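Side-chain contacts in SAM-dependent methyltransferase (Thiobacillus denitrificans, PDB 5EPE), which binds S-adenosyl-L-homocysteine and probably transfers methyl groups from S-adenosylmethionine: residues L25-A30 / E183-D188; M138-W143 / P168-S173; E11-I16 / W200-R205; P19-K24 / W192-A197. All coordinates share one frame; numbering follows the deposited sequence.

Interaction 1. Residues L25-A30 / E183-D188; sequences LATLGA and EMVLAD. With NA (sodium ion), chain C; NA (sodium ion), chain B.
Val185 lays its CG2 methyl against helix 25-30 and overlaps Leu28 there, touching both the backbone and the side chain of that residue. CG2 stands 3.8 Å from Leu28 CA and 3.9 Å from Leu28 CD1, so one branch of the valine meets the helix surface and the leucine methyl together. A beta-branched residue suits this strand position: CG1 lies anti to the backbone N (chi1 178°), which leaves CG2 beside that N and facing the helix. Thr27 adds a longer methyl contact, CG2 4.2 Å from Val185 CG2, while its OG1 turns back to the carbonyl of Glu23 one helical turn earlier. Threonine offers carbon to the strand and settles its hydroxyl on its own helix. Past the strand, Asp188 at the N-cap of helix 189-209 bonds Ser191 N through OD1 and bridges two sodium ions through OD2, 2.6 Å from the chain C ion and 2.7 Å from the chain B ion, at a site shared with Asp188 of two neighbouring subunits. Helix 22-31 rests on strand 179-186, an outermost strand of the Rossmann-like sheet within this chain, beside strand 238-247, whose Val242 touches Leu28, as does Trp54 of helix 49-58.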
loop_
_atom_site.group_PDB
_atom_site.type_symbol
_atom_site.label_atom_id
_atom_site.label_comp_id
_atom_site.label_asym_id
_atom_site.label_seq_id
_atom_site.Cartn_x
_atom_site.Cartn_y
_atom_site.Cartn_z
ATOM N N LEU A 25 9.916 -12.994 36.532
ATOM C CA LEU A 25 11.026 -12.865 37.437
ATOM C C LEU A 25 11.612 -14.234 37.874
ATOM O O LEU A 25 12.837 -14.381 37.952
ATOM C CB LEU A 25 10.564 -12.065 38.653
ATOM C CG LEU A 25 11.630 -11.412 39.489
ATOM C CD1 LEU A 25 12.599 -10.464 38.735
ATOM C CD2 LEU A 25 10.935 -10.694 40.676
ATOM N N ALA A 26 10.754 -15.229 38.128
ATOM C CA ALA A 26 11.225 -16.557 38.481
ATOM C C ALA A 26 11.869 -17.233 37.253
ATOM O O ALA A 26 12.844 -17.938 37.366
ATOM C CB ALA A 26 10.094 -17.414 39.029
ATOM N N THR A 27 11.300 -17.037 36.076
ATOM C CA THR A 27 11.890 -17.587 34.860
ATOM C C THR A 27 13.308 -17.072 34.685
ATOM O O THR A 27 14.229 -17.828 34.294
ATOM C CB THR A 27 10.989 -17.229 33.660
ATOM O OG1 THR A 27 9.762 -17.935 33.877
ATOM C CG2 THR A 27 11.611 -17.600 32.332
ATOM N N LEU A 28 13.478 -15.772 34.952
ATOM C CA LEU A 28 14.763 -15.148 34.806
ATOM C C LEU A 28 15.767 -15.772 35.799
ATOM O O LEU A 28 16.891 -16.063 35.398
ATOM C CB LEU A 28 14.695 -13.635 34.984
ATOM C CG LEU A 28 16.027 -12.871 34.943
ATOM C CD1 LEU A 28 16.753 -12.983 33.614
ATOM C CD2 LEU A 28 15.754 -11.427 35.293
ATOM N N GLY A 29 15.373 -15.912 37.060
ATOM C CA GLY A 29 16.252 -16.566 38.068
ATOM C C GLY A 29 16.755 -17.925 37.627
ATOM O O GLY A 29 17.933 -18.234 37.722
ATOM N N ALA A 30 15.854 -18.744 37.091
ATOM C CA ALA A 30 16.221 -20.092 36.615
ATOM C C ALA A 30 17.022 -20.049 35.333
ATOM O O ALA A 30 17.933 -20.849 35.150
ATOM C CB ALA A 30 14.972 -20.940 36.400
ATOM N N GLU A 183 21.503 -14.588 27.584
ATOM C CA GLU A 183 20.152 -14.960 27.954
ATOM C C GLU A 183 19.280 -13.728 27.870
ATOM O O GLU A 183 19.767 -12.603 27.901
ATOM C CB GLU A 183 20.081 -15.615 29.338
ATOM C CG GLU A 183 19.828 -17.146 29.302
ATOM C CD GLU A 183 18.388 -17.553 28.951
ATOM O OE1 GLU A 183 18.011 -18.757 29.071
ATOM O OE2 GLU A 183 17.577 -16.647 28.602
HETATM N N MSE A 184 17.973 -13.966 27.820
HETATM C CA MSE A 184 17.016 -12.861 27.895
HETATM C C MSE A 184 15.651 -13.351 28.241
HETATM O O MSE A 184 15.245 -14.460 27.819
HETATM C CB MSE A 184 16.937 -11.951 26.638
HETATM C CG MSE A 184 16.448 -12.739 25.481
HETATM SE SE MSE A 184 16.404 -11.701 23.760
HETATM C CE MSE A 184 15.227 -12.900 22.777
ATOM N N VAL A 185 14.939 -12.502 28.993
ATOM C CA VAL A 185 13.537 -12.755 29.349
ATOM C C VAL A 185 12.815 -11.435 29.066
ATOM O O VAL A 185 13.139 -10.403 29.633
ATOM C CB VAL A 185 13.354 -13.188 30.834
ATOM C CG1 VAL A 185 11.879 -13.409 31.211
ATOM C CG2 VAL A 185 14.114 -14.494 31.100
ATOM N N LEU A 186 11.841 -11.486 28.169
ATOM C CA LEU A 186 11.168 -10.301 27.722
ATOM C C LEU A 186 9.782 -10.162 28.317
ATOM O O LEU A 186 9.121 -11.162 28.560
ATOM C CB LEU A 186 11.107 -10.319 26.169
ATOM C CG LEU A 186 12.460 -10.465 25.434
ATOM C CD1 LEU A 186 12.277 -10.190 23.934
ATOM C CD2 LEU A 186 13.557 -9.649 25.960
ATOM N N ALA A 187 9.341 -8.916 28.537
ATOM C CA ALA A 187 7.937 -8.669 28.819
ATOM C C ALA A 187 7.081 -9.118 27.655
ATOM O O ALA A 187 7.521 -9.167 26.521
ATOM C CB ALA A 187 7.691 -7.188 29.084
ATOM N N ASP A 188 5.843 -9.462 27.958
ATOM C CA ASP A 188 4.798 -9.583 26.962
ATOM C C ASP A 188 3.717 -8.577 27.327
ATOM O O ASP A 188 3.861 -7.857 28.328
ATOM C CB ASP A 188 4.279 -10.978 26.882
ATOM C CG ASP A 188 3.583 -11.462 28.164
ATOM O OD1 ASP A 188 3.476 -10.815 29.225
ATOM O OD2 ASP A 188 3.220 -12.660 28.130
HETATM NA NA NA C . 3.723 -14.734 26.579
HETATM NA NA NA B . 0.798 -13.557 27.440
HETATM O O HOH W 1 4.774 -14.328 24.576
HETATM O O HOH W 2 1.755 -14.178 25.336
HETATM O O HOH W 3 4.588 -16.134 28.569
HETATM O O HOH W 4 1.931 -15.592 27.863
HETATM O O HOH W 5 0.806 -14.113 29.962
#

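Interaction 2. Residues M138-W143 / P168-S173; sequences MGEPFW and PEFLAS
Phe170 drives the outer end of its ring against Glu140, where the packing is closest: CZ lies 3.6 Å from Glu140 CB, and that CB meets the ring at its edge, near the ring plane. Pro141 O sits over one face of the same ring, 4.0 Å from Phe170 CZ and displaced toward the rim. Nearer the helix the fit relaxes, since Phe142 presents only its CB, 3.9 Å from Phe170 CD2, and its own ring leads away to pack on Leu186. The phenylalanine reaches this far because CG is anti to the backbone N (chi1 -167°), which extends the ring from helix 167-177 toward strand 134-143. Strand and helix run at 137° to each other, with the helix lying on the sheet of a Rossmann-like methyltransferase fold. An alanine at Phe170 would remove the ring that spans this distance and would probably leave a gap beside Glu140 CB and Phe142 CB, with Phe243 deprived of its edge-to-face partner. Glutamate suits its place by splitting its roles: the aliphatic CB packs on the ring, while OE1 hydrogen-bonds to Ser113 OG. On the looser side of the contact, Phe170 and Pro141 both remain partly exposed. Away from the strand the helix is covered by neighbouring subunits at Pro168 and Ala172.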
loop_
_atom_site.group_PDB
_atom_site.type_symbol
_atom_site.label_atom_id
_atom_site.label_comp_id
_atom_site.label_asym_id
_atom_site.label_seq_id
_atom_site.Cartn_x
_atom_site.Cartn_y
_atom_site.Cartn_z
HETATM N N MSE A 138 20.831 -6.206 32.411
HETATM C CA MSE A 138 20.265 -4.887 32.068
HETATM C C MSE A 138 18.810 -5.059 31.709
HETATM O O MSE A 138 18.474 -5.845 30.824
HETATM C CB MSE A 138 21.003 -4.312 30.853
HETATM C CG MSE A 138 22.506 -4.031 31.117
HETATM SE SE MSE A 138 22.759 -2.657 32.544
HETATM C CE MSE A 138 22.056 -1.158 31.564
ATOM N N GLY A 139 17.942 -4.321 32.383
ATOM C CA GLY A 139 16.502 -4.329 32.161
ATOM C C GLY A 139 16.214 -3.018 31.400
ATOM O O GLY A 139 16.467 -1.915 31.909
ATOM N N GLU A 140 15.717 -3.144 30.159
ATOM C CA GLU A 140 15.637 -1.989 29.258
ATOM C C GLU A 140 14.466 -2.087 28.272
ATOM O O GLU A 140 14.147 -3.198 27.810
ATOM C CB GLU A 140 16.940 -1.845 28.437
ATOM C CG GLU A 140 18.200 -1.448 29.219
ATOM C CD GLU A 140 18.101 -0.029 29.721
ATOM O OE1 GLU A 140 18.679 0.252 30.807
ATOM O OE2 GLU A 140 17.492 0.821 29.011
ATOM N N PRO A 141 13.898 -0.911 27.900
ATOM C CA PRO A 141 12.949 -0.840 26.801
ATOM C C PRO A 141 13.537 -0.884 25.413
ATOM O O PRO A 141 14.746 -0.624 25.172
ATOM C CB PRO A 141 12.177 0.478 27.061
ATOM C CG PRO A 141 13.116 1.312 27.898
ATOM C CD PRO A 141 14.181 0.418 28.470
ATOM N N PHE A 142 12.683 -1.294 24.476
ATOM C CA PHE A 142 13.017 -1.346 23.061
ATOM C C PHE A 142 11.706 -1.231 22.290
ATOM O O PHE A 142 10.634 -1.301 22.919
ATOM C CB PHE A 142 13.843 -2.615 22.743
ATOM C CG PHE A 142 13.122 -3.889 22.999
ATOM C CD1 PHE A 142 12.322 -4.459 22.048
ATOM C CD2 PHE A 142 13.193 -4.496 24.246
ATOM C CE1 PHE A 142 11.604 -5.599 22.299
ATOM C CE2 PHE A 142 12.498 -5.686 24.494
ATOM C CZ PHE A 142 11.680 -6.224 23.530
ATOM N N TRP A 143 11.732 -1.033 20.968
ATOM C CA TRP A 143 10.483 -1.030 20.186
ATOM C C TRP A 143 10.022 -2.460 19.870
ATOM O O TRP A 143 10.722 -3.235 19.253
ATOM C CB TRP A 143 10.626 -0.227 18.880
ATOM C CG TRP A 143 10.871 1.223 19.074
ATOM C CD1 TRP A 143 11.940 1.965 18.557
ATOM C CD2 TRP A 143 10.091 2.162 19.839
ATOM N NE1 TRP A 143 11.819 3.296 18.929
ATOM C CE2 TRP A 143 10.711 3.435 19.713
ATOM C CE3 TRP A 143 8.896 2.073 20.566
ATOM C CZ2 TRP A 143 10.222 4.581 20.371
ATOM C CZ3 TRP A 143 8.398 3.245 21.205
ATOM C CH2 TRP A 143 9.076 4.452 21.112
ATOM N N PRO A 168 16.041 -6.709 17.131
ATOM C CA PRO A 168 17.298 -7.140 16.510
ATOM C C PRO A 168 18.420 -6.082 16.641
ATOM O O PRO A 168 19.545 -6.413 16.981
ATOM C CB PRO A 168 16.909 -7.376 15.044
ATOM C CG PRO A 168 15.444 -7.579 15.038
ATOM C CD PRO A 168 14.917 -6.720 16.172
ATOM N N GLU A 169 18.090 -4.813 16.389
ATOM C CA GLU A 169 19.079 -3.737 16.454
ATOM C C GLU A 169 19.498 -3.490 17.911
ATOM O O GLU A 169 20.672 -3.157 18.182
ATOM C CB GLU A 169 18.506 -2.450 15.857
ATOM C CG GLU A 169 18.471 -2.348 14.308
ATOM C CD GLU A 169 17.418 -3.284 13.600
ATOM O OE1 GLU A 169 16.391 -3.746 14.205
ATOM O OE2 GLU A 169 17.594 -3.488 12.365
ATOM N N PHE A 170 18.574 -3.678 18.831
ATOM C CA PHE A 170 18.894 -3.524 20.255
ATOM C C PHE A 170 19.865 -4.614 20.715
ATOM O O PHE A 170 20.887 -4.332 21.349
ATOM C CB PHE A 170 17.617 -3.508 21.132
ATOM C CG PHE A 170 17.892 -3.034 22.550
ATOM C CD1 PHE A 170 18.600 -1.868 22.777
ATOM C CD2 PHE A 170 17.453 -3.768 23.644
ATOM C CE1 PHE A 170 18.876 -1.408 24.045
ATOM C CE2 PHE A 170 17.700 -3.294 24.919
ATOM C CZ PHE A 170 18.434 -2.139 25.126
ATOM N N LEU A 171 19.567 -5.858 20.371
ATOM C CA LEU A 171 20.519 -6.944 20.599
ATOM C C LEU A 171 21.866 -6.696 19.953
ATOM O O LEU A 171 22.910 -6.903 20.594
ATOM C CB LEU A 171 19.937 -8.282 20.155
ATOM C CG LEU A 171 18.747 -8.780 20.977
ATOM C CD1 LEU A 171 18.061 -9.898 20.218
ATOM C CD2 LEU A 171 19.256 -9.231 22.332
ATOM N N ALA A 172 21.852 -6.235 18.703
ATOM C CA ALA A 172 23.086 -5.810 18.025
ATOM C C ALA A 172 23.835 -4.750 18.803
ATOM O O ALA A 172 25.074 -4.759 18.794
ATOM C CB ALA A 172 22.817 -5.331 16.617
ATOM N N SER A 173 23.125 -3.809 19.441
ATOM C CA SER A 173 23.824 -2.763 20.166
ATOM C C SER A 173 24.676 -3.324 21.331
ATOM O O SER A 173 25.804 -2.816 21.570
ATOM C CB SER A 173 22.877 -1.679 20.703
ATOM O OG SER A 173 22.021 -2.115 21.735
#

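Interaction 3. Residues E11-I16 / W200-R205; sequences ESAHRI and WLTMRR
Thr202 meets the turn with both branches of its side chain: CG2 lies 3.5 Å from Ser12 OG, and OG1 lies 3.6 Å from Ala13 CB. Each is a contact between a hydroxyl and a methyl, so the direct touch is van der Waals, and the polar link across the gap is made by a water. That water is 2.7 Å from Thr202 OG1 and 2.8 Å from His14 ND1, in the plane of the imidazole at its edge, and it accepts a hydrogen bond from Ala13 N at 3.1 Å. Two of its three partners belong to the type I beta turn from Glu11 to His14, closed by the bond from His14 N to Glu11 O (3.0 Å); Thr202 supplies the third from the helix. Small residues suit the turn here, since Ser12 and Ala13 let it come close to helix 189-209. With chi1 -59°, Thr202 OG1 lies beside the backbone N, where it also bonds Ala198 O and Arg33 of a neighbouring subunit, and CG2 is anti to that N. Further out, Glu11 CG covers one face of the His14 ring, whose NE2 is bonded to Tyr195 O, and Glu11 OE2 reaches His17, a residue of the S-adenosyl-L-homocysteine site.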
loop_
_atom_site.group_PDB
_atom_site.type_symbol
_atom_site.label_atom_id
_atom_site.label_comp_id
_atom_site.label_asym_id
_atom_site.label_seq_id
_atom_site.Cartn_x
_atom_site.Cartn_y
_atom_site.Cartn_z
ATOM N N GLU A 11 3.144 3.781 42.746
ATOM C CA GLU A 11 3.712 2.440 42.809
ATOM C C GLU A 11 3.840 1.856 44.210
ATOM O O GLU A 11 4.507 0.838 44.400
ATOM C CB GLU A 11 5.036 2.435 42.087
ATOM C CG GLU A 11 4.837 2.721 40.594
ATOM C CD GLU A 11 6.004 2.379 39.706
ATOM O OE1 GLU A 11 6.098 2.986 38.628
ATOM O OE2 GLU A 11 6.821 1.534 40.057
ATOM N N SER A 12 3.120 2.427 45.163
ATOM C CA SER A 12 3.258 1.998 46.579
ATOM C C SER A 12 2.839 0.523 46.782
ATOM O O SER A 12 3.246 -0.106 47.758
ATOM C CB SER A 12 2.433 2.869 47.539
ATOM O OG SER A 12 1.046 2.873 47.177
ATOM N N ALA A 13 1.993 -0.002 45.900
ATOM C CA ALA A 13 1.509 -1.354 46.039
ATOM C C ALA A 13 2.171 -2.285 45.035
ATOM O O ALA A 13 1.695 -3.395 44.854
ATOM C CB ALA A 13 -0.000 -1.364 45.840
ATOM N N HIS A 14 3.199 -1.851 44.314
ATOM C CA HIS A 14 3.900 -2.745 43.367
ATOM C C HIS A 14 5.025 -3.509 44.100
ATOM O O HIS A 14 5.772 -2.869 44.834
ATOM C CB HIS A 14 4.587 -1.920 42.306
ATOM C CG HIS A 14 3.705 -1.501 41.180
ATOM N ND1 HIS A 14 2.515 -0.814 41.371
ATOM C CD2 HIS A 14 3.821 -1.709 39.846
ATOM C CE1 HIS A 14 1.968 -0.580 40.183
ATOM N NE2 HIS A 14 2.710 -1.156 39.252
ATOM N N ARG A 15 5.139 -4.822 43.893
ATOM C CA ARG A 15 6.355 -5.555 44.281
ATOM C C ARG A 15 7.424 -5.403 43.203
ATOM O O ARG A 15 8.570 -5.264 43.521
ATOM C CB ARG A 15 6.070 -7.025 44.530
ATOM C CG ARG A 15 5.271 -7.259 45.821
ATOM C CD ARG A 15 5.032 -8.755 45.977
ATOM N NE ARG A 15 4.235 -9.002 47.175
ATOM C CZ ARG A 15 3.491 -10.077 47.379
ATOM N NH1 ARG A 15 3.441 -11.058 46.498
ATOM N NH2 ARG A 15 2.813 -10.185 48.499
ATOM N N ILE A 16 7.011 -5.370 41.946
ATOM C CA ILE A 16 7.905 -5.268 40.802
ATOM C C ILE A 16 7.599 -3.951 40.072
ATOM O O ILE A 16 6.490 -3.746 39.634
ATOM C CB ILE A 16 7.724 -6.475 39.850
ATOM C CG1 ILE A 16 7.942 -7.797 40.612
ATOM C CG2 ILE A 16 8.639 -6.332 38.635
ATOM C CD1 ILE A 16 7.465 -9.062 39.916
ATOM N N TRP A 200 -3.493 2.056 38.356
ATOM C CA TRP A 200 -4.779 2.724 38.311
ATOM C C TRP A 200 -5.568 2.478 39.600
ATOM O O TRP A 200 -6.141 3.412 40.151
ATOM C CB TRP A 200 -5.593 2.306 37.068
ATOM C CG TRP A 200 -4.802 2.323 35.801
ATOM C CD1 TRP A 200 -3.744 3.116 35.481
ATOM C CD2 TRP A 200 -5.053 1.504 34.669
ATOM N NE1 TRP A 200 -3.266 2.794 34.232
ATOM C CE2 TRP A 200 -4.056 1.800 33.711
ATOM C CE3 TRP A 200 -6.017 0.537 34.380
ATOM C CZ2 TRP A 200 -3.992 1.166 32.501
ATOM C CZ3 TRP A 200 -5.970 -0.089 33.148
ATOM C CH2 TRP A 200 -4.959 0.237 32.227
ATOM N N LEU A 201 -5.561 1.247 40.096
ATOM C CA LEU A 201 -6.280 0.944 41.339
ATOM C C LEU A 201 -5.633 1.688 42.514
ATOM O O LEU A 201 -6.307 2.262 43.350
ATOM C CB LEU A 201 -6.288 -0.576 41.570
ATOM C CG LEU A 201 -7.030 -1.039 42.831
ATOM C CD1 LEU A 201 -8.458 -0.561 42.806
ATOM C CD2 LEU A 201 -6.952 -2.554 43.025
ATOM N N THR A 202 -4.298 1.663 42.552
ATOM C CA THR A 202 -3.566 2.372 43.565
ATOM C C THR A 202 -3.932 3.886 43.579
ATOM O O THR A 202 -4.190 4.460 44.629
ATOM C CB THR A 202 -2.054 2.169 43.416
ATOM O OG1 THR A 202 -1.778 0.761 43.512
ATOM C CG2 THR A 202 -1.254 2.937 44.568
HETATM N N MSE A 203 -3.892 4.502 42.414
HETATM C CA MSE A 203 -4.220 5.904 42.270
HETATM C C MSE A 203 -5.617 6.228 42.684
HETATM O O MSE A 203 -5.846 7.239 43.345
HETATM C CB MSE A 203 -3.991 6.396 40.853
HETATM C CG MSE A 203 -2.535 6.637 40.538
HETATM SE SE MSE A 203 -2.434 7.325 38.634
HETATM C CE MSE A 203 -2.578 5.646 37.874
ATOM N N ARG A 204 -6.581 5.401 42.305
ATOM C CA ARG A 204 -7.965 5.679 42.661
ATOM C C ARG A 204 -8.210 5.601 44.155
ATOM O O ARG A 204 -8.899 6.488 44.728
ATOM C CB ARG A 204 -8.945 4.713 41.963
ATOM C CG ARG A 204 -10.427 4.923 42.320
ATOM C CD ARG A 204 -10.893 6.362 42.013
ATOM N NE ARG A 204 -12.181 6.585 42.612
ATOM C CZ ARG A 204 -13.365 6.398 42.032
ATOM N NH1 ARG A 204 -13.520 6.064 40.756
ATOM N NH2 ARG A 204 -14.431 6.609 42.758
ATOM N N ARG A 205 -7.689 4.550 44.785
ATOM C CA ARG A 205 -7.789 4.413 46.237
ATOM C C ARG A 205 -7.072 5.545 46.966
ATOM O O ARG A 205 -7.536 6.028 47.983
ATOM C CB ARG A 205 -7.235 3.067 46.670
ATOM C CG ARG A 205 -8.199 1.938 46.322
ATOM C CD ARG A 205 -7.636 0.579 46.649
ATOM N NE ARG A 205 -8.670 -0.407 46.416
ATOM C CZ ARG A 205 -8.552 -1.698 46.676
ATOM N NH1 ARG A 205 -7.437 -2.152 47.184
ATOM N NH2 ARG A 205 -9.568 -2.529 46.417
HETATM O O HOH W 6 0.868 0.633 43.121
#

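Interaction 4. Residues P19-K24 / W192-A197; sequences PFTPEK and WDRYEA
The chain comes nearest to helix 192-197 at Pro19, whose CA is 4.4 Å from that of Trp192, just before the N-cap of helix 22-31. In this methyltransferase of Rossmann-like fold, the contact joins the cofactor-site loop, with His17 and Asn18 close by, to helix 189-209. Pro19 stands with its CB-CG edge over one face of the Trp192 indole, a CH-pi contact: CG is 3.7 Å from the centroid of the six-membered ring and 8° off its normal, while CB stands 3.5 Å from Trp192 CD2. Proline suits this place: its rigid ring points slightly polarised C-H groups into the pi face. A serine in place of Trp192 would remove that face and is likely to leave Pro19 CB and CG without the aromatic surface they rest on and Tyr230 and Trp240 less well packed. Next to the indole, Tyr195 CB lies 3.6 Å from Pro19 CA; the tyrosine hydroxyl continues to Glu11. Arg194 CG packs 3.8 Å from Thr21 CG2, and bends at chi2 (-71°) and chi3 (81°) carry its guanidinium away to a salt bridge with Glu183 of a neighbouring subunit. Thr21 is the N-cap, its OG1 accepting from Lys24 N at 3.0 Å.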
loop_
_atom_site.group_PDB
_atom_site.type_symbol
_atom_site.label_atom_id
_atom_site.label_comp_id
_atom_site.label_asym_id
_atom_site.label_seq_id
_atom_site.Cartn_x
_atom_site.Cartn_y
_atom_site.Cartn_z
ATOM N N PRO A 19 7.622 -3.862 33.907
ATOM C CA PRO A 19 6.630 -4.770 33.237
ATOM C C PRO A 19 7.028 -6.257 33.225
ATOM O O PRO A 19 7.206 -6.884 32.185
ATOM C CB PRO A 19 6.529 -4.168 31.839
ATOM C CG PRO A 19 7.874 -3.508 31.600
ATOM C CD PRO A 19 8.314 -2.989 32.932
ATOM N N PHE A 20 7.174 -6.830 34.407
ATOM C CA PHE A 20 7.510 -8.203 34.595
ATOM C C PHE A 20 6.532 -8.750 35.635
ATOM O O PHE A 20 6.182 -8.079 36.560
ATOM C CB PHE A 20 8.905 -8.358 35.195
ATOM C CG PHE A 20 9.928 -8.998 34.289
ATOM C CD1 PHE A 20 9.856 -8.888 32.905
ATOM C CD2 PHE A 20 10.992 -9.655 34.851
ATOM C CE1 PHE A 20 10.803 -9.459 32.110
ATOM C CE2 PHE A 20 11.931 -10.269 34.049
ATOM C CZ PHE A 20 11.820 -10.153 32.675
ATOM N N THR A 21 6.023 -9.934 35.399
ATOM C CA THR A 21 5.248 -10.639 36.390
ATOM C C THR A 21 6.139 -11.382 37.376
ATOM O O THR A 21 7.325 -11.549 37.130
ATOM C CB THR A 21 4.368 -11.675 35.704
ATOM O OG1 THR A 21 5.159 -12.577 34.902
ATOM C CG2 THR A 21 3.315 -11.002 34.858
ATOM N N PRO A 22 5.562 -11.892 38.497
ATOM C CA PRO A 22 6.317 -12.841 39.310
ATOM C C PRO A 22 6.812 -14.049 38.516
ATOM O O PRO A 22 7.926 -14.556 38.760
ATOM C CB PRO A 22 5.299 -13.286 40.377
ATOM C CG PRO A 22 4.412 -12.143 40.512
ATOM C CD PRO A 22 4.287 -11.509 39.153
ATOM N N GLU A 23 6.012 -14.507 37.550
ATOM C CA GLU A 23 6.390 -15.693 36.802
ATOM C C GLU A 23 7.601 -15.373 35.917
ATOM O O GLU A 23 8.534 -16.151 35.803
ATOM C CB GLU A 23 5.200 -16.194 35.984
ATOM C CG GLU A 23 3.946 -16.634 36.806
ATOM C CD GLU A 23 3.079 -15.520 37.525
ATOM O OE1 GLU A 23 3.175 -14.299 37.318
ATOM O OE2 GLU A 23 2.228 -15.884 38.368
ATOM N N LYS A 24 7.622 -14.189 35.315
ATOM C CA LYS A 24 8.803 -13.762 34.548
ATOM C C LYS A 24 10.058 -13.593 35.368
ATOM O O LYS A 24 11.151 -13.984 34.958
ATOM C CB LYS A 24 8.517 -12.510 33.778
ATOM C CG LYS A 24 7.692 -12.883 32.565
ATOM C CD LYS A 24 7.353 -11.771 31.665
ATOM C CE LYS A 24 6.364 -12.221 30.580
ATOM N NZ LYS A 24 7.066 -12.984 29.554
ATOM N N TRP A 192 3.172 -6.134 30.849
ATOM C CA TRP A 192 2.969 -4.709 30.796
ATOM C C TRP A 192 1.651 -4.313 31.485
ATOM O O TRP A 192 1.613 -3.318 32.200
ATOM C CB TRP A 192 2.948 -4.195 29.350
ATOM C CG TRP A 192 4.279 -3.736 28.801
ATOM C CD1 TRP A 192 5.044 -4.355 27.879
ATOM C CD2 TRP A 192 4.963 -2.542 29.152
ATOM N NE1 TRP A 192 6.194 -3.646 27.641
ATOM C CE2 TRP A 192 6.160 -2.513 28.411
ATOM C CE3 TRP A 192 4.685 -1.496 30.034
ATOM C CZ2 TRP A 192 7.046 -1.463 28.498
ATOM C CZ3 TRP A 192 5.574 -0.468 30.127
ATOM C CH2 TRP A 192 6.762 -0.475 29.395
ATOM N N ASP A 193 0.601 -5.082 31.249
ATOM C CA ASP A 193 -0.707 -4.811 31.894
ATOM C C ASP A 193 -0.576 -4.816 33.393
ATOM O O ASP A 193 -1.141 -3.941 34.065
ATOM C CB ASP A 193 -1.772 -5.845 31.505
ATOM C CG ASP A 193 -2.254 -5.725 30.089
ATOM O OD1 ASP A 193 -1.943 -4.750 29.356
ATOM O OD2 ASP A 193 -2.875 -6.704 29.578
ATOM N N ARG A 194 0.171 -5.811 33.930
ATOM C CA ARG A 194 0.401 -5.891 35.389
ATOM C C ARG A 194 1.063 -4.668 35.969
ATOM O O ARG A 194 0.614 -4.167 37.024
ATOM C CB ARG A 194 1.217 -7.121 35.851
ATOM C CG ARG A 194 0.602 -8.488 35.579
ATOM C CD ARG A 194 -0.606 -8.801 36.443
ATOM N NE ARG A 194 -1.758 -8.130 35.827
ATOM C CZ ARG A 194 -2.523 -7.183 36.387
ATOM N NH1 ARG A 194 -3.485 -6.625 35.636
ATOM N NH2 ARG A 194 -2.312 -6.736 37.636
ATOM N N TYR A 195 2.112 -4.196 35.314
ATOM C CA TYR A 195 2.807 -3.012 35.729
ATOM C C TYR A 195 1.928 -1.717 35.652
ATOM O O TYR A 195 1.869 -0.945 36.630
ATOM C CB TYR A 195 4.104 -2.852 34.921
ATOM C CG TYR A 195 4.805 -1.574 35.177
ATOM C CD1 TYR A 195 5.262 -1.277 36.462
ATOM C CD2 TYR A 195 4.955 -0.637 34.176
ATOM C CE1 TYR A 195 5.878 -0.108 36.735
ATOM C CE2 TYR A 195 5.553 0.552 34.432
ATOM C CZ TYR A 195 6.004 0.802 35.719
ATOM O OH TYR A 195 6.571 1.990 36.001
ATOM N N GLU A 196 1.251 -1.491 34.522
ATOM C CA GLU A 196 0.505 -0.278 34.291
ATOM C C GLU A 196 -0.840 -0.273 34.981
ATOM O O GLU A 196 -1.178 0.691 35.681
ATOM C CB GLU A 196 0.350 0.002 32.793
ATOM C CG GLU A 196 1.697 0.305 32.129
ATOM C CD GLU A 196 2.346 1.636 32.537
ATOM O OE1 GLU A 196 1.782 2.426 33.345
ATOM O OE2 GLU A 196 3.463 1.885 32.019
ATOM N N ALA A 197 -1.613 -1.340 34.812
ATOM C CA ALA A 197 -2.965 -1.366 35.359
ATOM C C ALA A 197 -3.054 -1.318 36.846
ATOM O O ALA A 197 -4.013 -0.738 37.422
ATOM C CB ALA A 197 -3.767 -2.520 34.802
#

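From the N terminus, the turn at 11-16 comes first and interaction 3 closes the longest loop, back from helix 189-209. Interaction 4 starts a few residues later, at 19-24, and ends earlier on that same helix, so it nests inside interaction 3. Interaction 1 nests within both, joining helix 22-31 to strand 179-186, and interaction 2 is the innermost, a short loop between strand 134-143 and helix 167-177. None cross. Leu186 and Met184 of interaction 1 touch Phe142 and Leu171 of interaction 2; Lys24 bonds Leu186 O between interactions 1 and 4, and Ile16 of interaction 3 packs on Thr21 and Pro22 of interaction 4. Together they tie the N-terminal segments to the sheet and to helix 189-209.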